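Local atomic coordinates of IroE protein (Escherichia coli, PDB entry 2GZS), a protein that hydrolyses the trilactone siderophore enterobactin and its C-glucosylated derivatives, preferring the iron-free forms and usually cutting once to give linear trimers. Residues A[250-253]-A[254-258]. Sequence-based numbering, arbitrary orientation.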
# COMPACT_ATOMS: atom_id res chain seq x y z
N MSE A 250 14.03 4.72 2.19
CA MSE A 250 13.13 4.27 1.17
C MSE A 250 11.69 4.02 1.65
O MSE A 250 10.79 4.31 0.87
CB MSE A 250 13.69 2.91 0.65
CG MSE A 250 12.78 2.35 -0.43
SE MSE A 250 12.76 3.47 -2.04
CE MSE A 250 11.43 2.42 -2.82
N PHE A 251 11.54 3.48 2.84
CA PHE A 251 10.19 3.34 3.42
C PHE A 251 9.51 4.72 3.41
O PHE A 251 8.38 4.84 2.98
CB PHE A 251 10.27 2.73 4.83
CG PHE A 251 8.90 2.43 5.47
CD1 PHE A 251 8.44 1.13 5.41
CD2 PHE A 251 8.17 3.43 6.10
CE1 PHE A 251 7.19 0.86 5.97
CE2 PHE A 251 6.94 3.15 6.63
CZ PHE A 251 6.43 1.85 6.63
N ASN A 252 10.28 5.68 3.91
CA ASN A 252 9.76 7.06 4.00
C ASN A 252 9.45 7.62 2.63
O ASN A 252 8.39 8.16 2.34
CB ASN A 252 10.84 7.98 4.60
CG ASN A 252 10.94 7.85 6.10
OD1 ASN A 252 10.07 7.20 6.68
ND2 ASN A 252 11.97 8.46 6.67
N ALA A 253 10.43 7.57 1.71
CA ALA A 253 10.27 8.15 0.40
C ALA A 253 9.08 7.60 -0.36
O ALA A 253 8.31 8.30 -1.03
CB ALA A 253 11.53 7.91 -0.46
N SER A 254 8.95 6.27 -0.31
CA SER A 254 7.91 5.64 -1.13
C SER A 254 6.51 5.93 -0.51
O SER A 254 5.65 6.23 -1.34
CB SER A 254 8.24 4.14 -1.27
OG SER A 254 8.08 3.44 -0.06
N PHE A 255 6.40 5.88 0.81
CA PHE A 255 5.01 6.15 1.30
C PHE A 255 4.71 7.63 1.08
O PHE A 255 3.57 7.98 0.75
CB PHE A 255 4.86 5.70 2.74
CG PHE A 255 4.97 6.67 3.88
CD1 PHE A 255 3.94 7.59 4.20
CD2 PHE A 255 6.08 6.69 4.72
CE1 PHE A 255 4.06 8.47 5.27
CE2 PHE A 255 6.21 7.59 5.75
CZ PHE A 255 5.19 8.50 6.05
N ARG A 256 5.69 8.51 1.32
CA ARG A 256 5.33 9.95 1.19
C ARG A 256 5.10 10.28 -0.24
O ARG A 256 4.18 11.04 -0.61
CB ARG A 256 6.48 10.75 1.81
CG ARG A 256 6.53 10.63 3.31
CD ARG A 256 7.71 11.48 3.82
NE ARG A 256 8.11 11.00 5.13
CZ ARG A 256 8.07 11.77 6.21
NH1 ARG A 256 7.67 13.01 6.01
NH2 ARG A 256 8.46 11.22 7.35
N GLN A 257 5.88 9.77 -1.20
CA GLN A 257 5.68 10.08 -2.60
C GLN A 257 4.36 9.49 -3.11
O GLN A 257 3.71 10.09 -3.95
CB GLN A 257 6.90 9.66 -3.46
CG GLN A 257 6.72 10.07 -4.93
CD GLN A 257 6.74 11.59 -5.09
OE1 GLN A 257 7.77 12.21 -4.84
NE2 GLN A 257 5.64 12.22 -5.48
N ALA A 258 3.97 8.32 -2.56
CA ALA A 258 2.65 7.79 -2.95
C ALA A 258 1.52 8.73 -2.49
O ALA A 258 0.63 8.95 -3.29
CB ALA A 258 2.51 6.37 -2.38
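S254 folds its hydroxyl back on the preceding turn: OG donates to M250 O at 3.0 Å while the backbone N of S254 donates to the same oxygen at 2.9 Å. The two donors come from opposite faces of the carbonyl plane; chi1 at 69° sets OG between the backbone N and the carbonyl carbon and so turns it back onto M250 O. M250, a selenomethionine, lays its CE 3.9 Å from S254 CB.

One residue on, the F251 and F255 rings meet at an oblique angle, CD2 of F251 lying 4.1 Å from CD2 of F255. The F255 torsion is unusual, chi1 98°, and it brings CD2 within 3.4 Å of F251 O, which lies at the ring's edge. N252 runs alongside F255 with its amide turned 75° from the ring, and R256 CG rests 3.7 Å above the ring plane, over its centre. With an alanine in place of F255, F251 would probably lose one of its aromatic neighbours and R256 CG the ring face it rests on.

The i to i+4 backbone bonds from S254 to Q257 carry all of this along helix 247-262, which begins at the active-site H247. Outside this turn, F251 packs edge-to-face against W146 and H148 of strand 143-148, and W146 NE1 makes a weak hydrogen bond with S254 OG. The F251 side chain is about 7 Å from that of the nucleophile S149 and about 7 Å from the bound diisopropyl phosphonate. In this alpha/beta-hydrolase, aromatic packing of F251 and F255 joins the helix that starts at the active-site histidine to the strand leading to the active-site serine, with the hydroxyl of the buried S254 donating to its own helix and weakly bonded to that strand.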